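UDP-N-acetylglucosamine pyrophosphorylase (PDB 3OC9) probably catalyses the transfer of uridylyl from UTP to N-acetyl-alpha-D-glucosamine 1-phosphate, yielding UDP-N-acetyl-alpha-D-glucosamine and diphosphate. Local coordinates at residues M202-K216 and E253-S267. Numbering follows the deposited sequence. Where two conformers were deposited one is given.
Sequences MDLLQSEICIKIVKK and EFIYNCGHISINGYS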
loop_
_atom_site.group_PDB
_atom_site.type_symbol
_atom_site.label_atom_id
_atom_site.label_comp_id
_atom_site.label_asym_id
_atom_site.label_seq_id
_atom_site.Cartn_x
_atom_site.Cartn_y
_atom_site.Cartn_z
ATOM N N MET A 202 -3.482 7.221 -15.732
ATOM C CA MET A 202 -3.251 5.953 -16.425
ATOM C C MET A 202 -4.244 5.677 -17.584
ATOM O O MET A 202 -3.876 5.036 -18.579
ATOM C CB MET A 202 -3.008 4.769 -15.449
ATOM C CG MET A 202 -4.219 4.199 -14.730
ATOM S SD MET A 202 -3.719 2.826 -13.606
ATOM C CE MET A 202 -2.927 1.657 -14.714
ATOM N N ASP A 203 -5.467 6.217 -17.503
ATOM C CA ASP A 203 -6.423 5.998 -18.611
ATOM C C ASP A 203 -6.066 6.803 -19.849
ATOM O O ASP A 203 -6.056 6.254 -20.958
ATOM C CB ASP A 203 -7.883 6.233 -18.203
ATOM C CG ASP A 203 -8.882 5.822 -19.307
ATOM O OD1 ASP A 203 -8.961 4.620 -19.669
ATOM O OD2 ASP A 203 -9.587 6.711 -19.808
ATOM N N LEU A 204 -5.723 8.073 -19.665
ATOM C CA LEU A 204 -5.425 8.933 -20.818
ATOM C C LEU A 204 -4.086 8.579 -21.517
ATOM O O LEU A 204 -3.950 8.767 -22.754
ATOM C CB LEU A 204 -5.594 10.428 -20.467
ATOM C CG LEU A 204 -7.002 10.864 -19.950
ATOM C CD1 LEU A 204 -7.084 12.364 -19.656
ATOM C CD2 LEU A 204 -8.156 10.458 -20.890
ATOM N N LEU A 205 -3.135 8.010 -20.758
ATOM C CA LEU A 205 -1.869 7.502 -21.336
ATOM C C LEU A 205 -1.911 6.009 -21.771
ATOM O O LEU A 205 -0.929 5.493 -22.327
ATOM C CB LEU A 205 -0.677 7.764 -20.387
ATOM C CG LEU A 205 -0.265 9.224 -20.103
ATOM C CD1 LEU A 205 0.931 9.243 -19.146
ATOM C CD2 LEU A 205 0.086 9.998 -21.379
ATOM N N GLN A 206 -3.040 5.345 -21.500
ATOM C CA GLN A 206 -3.270 3.918 -21.812
ATOM C C GLN A 206 -2.184 2.957 -21.252
ATOM O O GLN A 206 -1.691 2.066 -21.958
ATOM C CB GLN A 206 -3.527 3.731 -23.316
ATOM C CG GLN A 206 -4.873 4.371 -23.772
ATOM C CD GLN A 206 -6.091 3.532 -23.395
ATOM O OE1 GLN A 206 -6.331 2.468 -23.985
ATOM N NE2 GLN A 206 -6.856 3.992 -22.403
ATOM N N SER A 207 -1.832 3.149 -19.975
ATOM C CA SER A 207 -0.764 2.362 -19.303
ATOM C C SER A 207 -1.241 0.954 -18.915
ATOM O O SER A 207 -2.414 0.799 -18.540
ATOM C CB SER A 207 -0.333 3.065 -17.994
ATOM O OG SER A 207 0.120 4.400 -18.217
ATOM N N GLU A 208 -0.336 -0.041 -18.972
ATOM C CA GLU A 208 -0.499 -1.358 -18.269
ATOM C C GLU A 208 -0.194 -1.273 -16.753
ATOM O O GLU A 208 -0.899 -1.873 -15.924
ATOM C CB GLU A 208 0.416 -2.419 -18.905
ATOM C CG GLU A 208 -0.053 -2.867 -20.313
ATOM C CD GLU A 208 1.016 -3.674 -21.040
ATOM O OE1 GLU A 208 2.152 -3.185 -21.145
ATOM O OE2 GLU A 208 0.708 -4.777 -21.539
ATOM N N ILE A 209 0.886 -0.563 -16.414
ATOM C CA ILE A 209 1.280 -0.303 -15.011
ATOM C C ILE A 209 1.558 1.199 -14.831
ATOM O O ILE A 209 2.244 1.815 -15.693
ATOM C CB ILE A 209 2.571 -1.099 -14.568
ATOM C CG1 ILE A 209 2.539 -2.560 -15.052
ATOM C CG2 ILE A 209 2.738 -1.038 -13.001
ATOM C CD1 ILE A 209 3.859 -3.346 -14.790
ATOM N N CYS A 210 1.035 1.784 -13.737
ATOM C CA CYS A 210 1.410 3.135 -13.297
ATOM C C CYS A 210 2.104 3.008 -11.908
ATOM O O CYS A 210 1.457 2.586 -10.908
ATOM C CB CYS A 210 0.174 4.063 -13.240
ATOM S SG CYS A 210 0.520 5.815 -12.704
ATOM N N ILE A 211 3.390 3.381 -11.839
ATOM C CA ILE A 211 4.231 3.192 -10.615
ATOM C C ILE A 211 4.443 4.532 -9.870
ATOM O O ILE A 211 5.086 5.432 -10.435
ATOM C CB ILE A 211 5.653 2.608 -10.967
ATOM C CG1 ILE A 211 5.535 1.341 -11.831
ATOM C CG2 ILE A 211 6.470 2.310 -9.678
ATOM C CD1 ILE A 211 6.918 0.827 -12.462
ATOM N N LYS A 212 3.919 4.662 -8.638
ATOM C CA LYS A 212 4.207 5.863 -7.794
ATOM C C LYS A 212 5.635 5.810 -7.197
ATOM O O LYS A 212 6.079 4.754 -6.717
ATOM C CB LYS A 212 3.117 6.094 -6.693
ATOM C CG LYS A 212 1.860 6.871 -7.246
ATOM C CD LYS A 212 0.699 6.969 -6.223
ATOM C CE LYS A 212 -0.325 8.073 -6.608
ATOM N NZ LYS A 212 -1.463 8.187 -5.570
ATOM N N ILE A 213 6.352 6.944 -7.244
ATOM C CA ILE A 213 7.738 7.025 -6.732
ATOM C C ILE A 213 7.950 8.261 -5.852
ATOM O O ILE A 213 7.197 9.256 -5.966
ATOM C CB ILE A 213 8.848 6.951 -7.882
ATOM C CG1 ILE A 213 8.833 8.182 -8.825
ATOM C CG2 ILE A 213 8.703 5.636 -8.703
ATOM C CD1 ILE A 213 9.668 9.453 -8.313
ATOM N N VAL A 214 8.959 8.183 -4.986
ATOM C CA VAL A 214 9.504 9.372 -4.298
ATOM C C VAL A 214 10.933 9.643 -4.816
ATOM O O VAL A 214 11.709 8.706 -5.040
ATOM C CB VAL A 214 9.495 9.223 -2.725
ATOM C CG1 VAL A 214 8.053 9.189 -2.181
ATOM C CG2 VAL A 214 10.315 7.947 -2.228
ATOM N N LYS A 215 11.285 10.915 -5.012
ATOM C CA LYS A 215 12.683 11.267 -5.364
ATOM C C LYS A 215 13.695 10.922 -4.251
ATOM O O LYS A 215 13.560 11.408 -3.108
ATOM C CB LYS A 215 12.780 12.764 -5.666
ATOM C CG LYS A 215 12.304 13.186 -7.026
ATOM C CD LYS A 215 12.765 14.653 -7.239
ATOM C CE LYS A 215 12.555 15.132 -8.641
ATOM N NZ LYS A 215 12.759 16.625 -8.729
ATOM N N LYS A 216 14.691 10.081 -4.569
ATOM C CA LYS A 216 15.687 9.582 -3.571
ATOM C C LYS A 216 16.372 10.747 -2.827
ATOM O O LYS A 216 16.832 11.689 -3.461
ATOM C CB LYS A 216 16.733 8.681 -4.255
ATOM C CG LYS A 216 17.847 8.114 -3.334
ATOM C CD LYS A 216 18.632 6.956 -4.007
ATOM C CE LYS A 216 19.900 6.614 -3.222
ATOM N NZ LYS A 216 20.471 5.306 -3.742
ATOM N N GLU A 253 21.831 15.947 -7.430
ATOM C CA GLU A 253 20.717 15.010 -7.741
ATOM C C GLU A 253 21.230 13.617 -8.166
ATOM O O GLU A 253 22.256 13.513 -8.830
ATOM C CB GLU A 253 19.828 15.594 -8.846
ATOM C CG GLU A 253 19.069 16.864 -8.445
ATOM C CD GLU A 253 17.593 16.610 -8.214
ATOM O OE1 GLU A 253 16.857 16.359 -9.208
ATOM O OE2 GLU A 253 17.153 16.650 -7.043
ATOM N N PHE A 254 20.513 12.549 -7.796
ATOM C CA PHE A 254 20.882 11.186 -8.237
ATOM C C PHE A 254 20.398 10.895 -9.659
ATOM O O PHE A 254 19.274 11.270 -10.020
ATOM C CB PHE A 254 20.362 10.124 -7.254
ATOM C CG PHE A 254 21.087 10.130 -5.932
ATOM C CD1 PHE A 254 22.237 9.353 -5.754
ATOM C CD2 PHE A 254 20.647 10.940 -4.881
ATOM C CE1 PHE A 254 22.950 9.376 -4.544
ATOM C CE2 PHE A 254 21.346 10.968 -3.675
ATOM C CZ PHE A 254 22.495 10.183 -3.502
ATOM N N ILE A 255 21.275 10.287 -10.471
ATOM C CA ILE A 255 20.960 9.814 -11.831
ATOM C C ILE A 255 19.805 8.803 -11.803
ATOM O O ILE A 255 18.857 8.873 -12.607
ATOM C CB ILE A 255 22.212 9.134 -12.451
ATOM C CG1 ILE A 255 23.332 10.151 -12.633
ATOM C CG2 ILE A 255 21.889 8.459 -13.799
ATOM C CD1 ILE A 255 23.105 11.069 -13.787
ATOM N N TYR A 256 19.922 7.846 -10.879
ATOM C CA TYR A 256 18.877 6.842 -10.585
ATOM C C TYR A 256 18.106 7.257 -9.316
ATOM O O TYR A 256 18.417 6.818 -8.195
ATOM C CB TYR A 256 19.502 5.448 -10.445
ATOM C CG TYR A 256 20.123 4.933 -11.745
ATOM C CD1 TYR A 256 19.374 4.147 -12.634
ATOM C CD2 TYR A 256 21.450 5.234 -12.084
ATOM C CE1 TYR A 256 19.938 3.684 -13.851
ATOM C CE2 TYR A 256 22.019 4.773 -13.293
ATOM C CZ TYR A 256 21.257 3.994 -14.160
ATOM O OH TYR A 256 21.821 3.543 -15.348
ATOM N N ASN A 257 17.097 8.108 -9.512
ATOM C CA ASN A 257 16.389 8.785 -8.408
ATOM C C ASN A 257 14.940 8.322 -8.160
ATOM O O ASN A 257 14.231 8.906 -7.327
ATOM C CB ASN A 257 16.442 10.327 -8.584
ATOM C CG ASN A 257 15.662 10.827 -9.808
ATOM O OD1 ASN A 257 15.244 10.050 -10.685
ATOM N ND2 ASN A 257 15.447 12.145 -9.860
ATOM N N CYS A 258 14.503 7.273 -8.861
ATOM C CA CYS A 258 13.093 6.814 -8.755
ATOM C C CYS A 258 12.899 5.776 -7.628
ATOM O O CYS A 258 13.025 4.559 -7.856
ATOM C CB CYS A 258 12.611 6.255 -10.124
ATOM S SG CYS A 258 12.433 7.517 -11.461
ATOM N N GLY A 259 12.599 6.250 -6.412
ATOM C CA GLY A 259 12.375 5.358 -5.252
ATOM C C GLY A 259 11.022 4.640 -5.281
ATOM O O GLY A 259 9.978 5.286 -5.168
ATOM N N HIS A 260 11.036 3.299 -5.365
ATOM C CA HIS A 260 9.772 2.502 -5.452
ATOM C C HIS A 260 9.094 2.376 -4.081
ATOM O O HIS A 260 9.696 1.843 -3.143
ATOM C CB HIS A 260 10.071 1.086 -6.029
ATOM C CG HIS A 260 8.907 0.133 -5.962
ATOM N ND1 HIS A 260 8.928 -1.017 -5.197
ATOM C CD2 HIS A 260 7.692 0.160 -6.572
ATOM C CE1 HIS A 260 7.765 -1.647 -5.323
ATOM N NE2 HIS A 260 6.999 -0.959 -6.161
ATOM N N ILE A 261 7.860 2.866 -3.943
ATOM C CA ILE A 261 7.216 2.882 -2.601
ATOM C C ILE A 261 5.943 2.009 -2.470
ATOM O O ILE A 261 5.185 2.138 -1.493
ATOM C CB ILE A 261 6.956 4.325 -2.037
ATOM C CG1 ILE A 261 6.400 5.232 -3.109
ATOM C CG2 ILE A 261 8.231 4.925 -1.334
ATOM C CD1 ILE A 261 4.951 4.971 -3.396
ATOM N N SER A 262 5.729 1.114 -3.437
ATOM C CA SER A 262 4.642 0.095 -3.378
ATOM C C SER A 262 3.203 0.663 -3.353
ATOM O O SER A 262 2.363 0.218 -2.555
ATOM C CB SER A 262 4.813 -0.910 -2.203
ATOM O OG SER A 262 6.003 -1.682 -2.302
ATOM N N ILE A 263 2.929 1.629 -4.230
ATOM C CA ILE A 263 1.537 2.037 -4.560
ATOM C C ILE A 263 1.455 1.982 -6.104
ATOM O O ILE A 263 1.948 2.901 -6.781
ATOM C CB ILE A 263 1.147 3.458 -4.006
ATOM C CG1 ILE A 263 1.424 3.585 -2.493
ATOM C CG2 ILE A 263 -0.372 3.782 -4.317
ATOM C CD1 ILE A 263 1.415 5.055 -1.960
ATOM N N ASN A 264 0.859 0.904 -6.651
ATOM C CA ASN A 264 0.930 0.586 -8.115
ATOM C C ASN A 264 -0.453 0.326 -8.716
ATOM O O ASN A 264 -1.258 -0.404 -8.119
ATOM C CB ASN A 264 1.862 -0.644 -8.362
ATOM C CG ASN A 264 3.316 -0.385 -7.884
ATOM O OD1 ASN A 264 3.986 0.517 -8.388
ATOM N ND2 ASN A 264 3.794 -1.180 -6.910
ATOM N N GLY A 265 -0.734 0.946 -9.872
ATOM C CA GLY A 265 -1.985 0.703 -10.617
ATOM C C GLY A 265 -1.797 -0.256 -11.801
ATOM O O GLY A 265 -0.790 -0.169 -12.508
ATOM N N TYR A 266 -2.763 -1.166 -11.999
ATOM C CA TYR A 266 -2.700 -2.198 -13.051
ATOM C C TYR A 266 -3.998 -2.265 -13.876
ATOM O O TYR A 266 -5.102 -2.237 -13.299
ATOM C CB TYR A 266 -2.492 -3.590 -12.426
ATOM C CG TYR A 266 -1.272 -3.803 -11.539
ATOM C CD1 TYR A 266 -0.005 -4.034 -12.103
ATOM C CD2 TYR A 266 -1.396 -3.852 -10.144
ATOM C CE1 TYR A 266 1.117 -4.270 -11.296
ATOM C CE2 TYR A 266 -0.269 -4.103 -9.314
ATOM C CZ TYR A 266 0.976 -4.296 -9.894
ATOM O OH TYR A 266 2.076 -4.532 -9.073
ATOM N N SER A 267 -3.877 -2.392 -15.202
ATOM C CA SER A 267 -5.057 -2.676 -16.063
ATOM C C SER A 267 -5.465 -4.147 -15.889
ATOM O O SER A 267 -4.618 -4.986 -15.566
ATOM C CB SER A 267 -4.779 -2.317 -17.547
ATOM O OG SER A 267 -3.904 -3.276 -18.165
HETATM O O HOH W 1 5.045 2.122 -6.254
HETATM O O HOH W 2 20.295 5.211 -6.690
#
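Lys216 NZ has two partners: a water 3.0 Å from this NZ, which donates to Tyr256 O, and Asn246 OD1. With CG anti to the backbone N (chi1 179°) and the chain extended beyond it, Lys216 lays CE over the centre of one face of Phe254, 4.3 Å from the ring centroid, a CH-pi contact. Between 209-215 and 263-267 the backbones run antiparallel, Cys210 and Gly265 exchanging two hydrogen bonds; Met202 bends at chi3 (-58°) to bring CE to 3.6 Å from Gly265 O. Val214 and Gly259 form a second hydrogen-bonded pair. Between these pairs a beta bulge shifts the register by two residues as the chain turns its corner at Ser262. There Lys212 N donates to Ile263 O (3.2 Å), and beside this bond a second water bridges Lys212 O, Asn264 OD1 and Ile263 N, accepting from the last. Asn264 ND2 donates a nearly straight 3.3 Å hydrogen bond to His260 NE2, close to both the ring and amide planes, which fixes the amide's rotation with OD1 toward the water and 3.3 Å from Ile211 CG2; that methyl also packs against the imidazole edge at His260 CD2. The Lys212 chain passes aslant over Ile263, CD 3.9 Å from Ile263 CG2, and its NZ leads away to salt bridges with Glu332 and Asp195. Strand 322-326 pairs parallel with 209-215, and strand 180-184 antiparallel with 263-267, so this bulged ladder belongs to the central mixed beta-sheet characteristic of the GT-A-like nucleotidyltransferase fold.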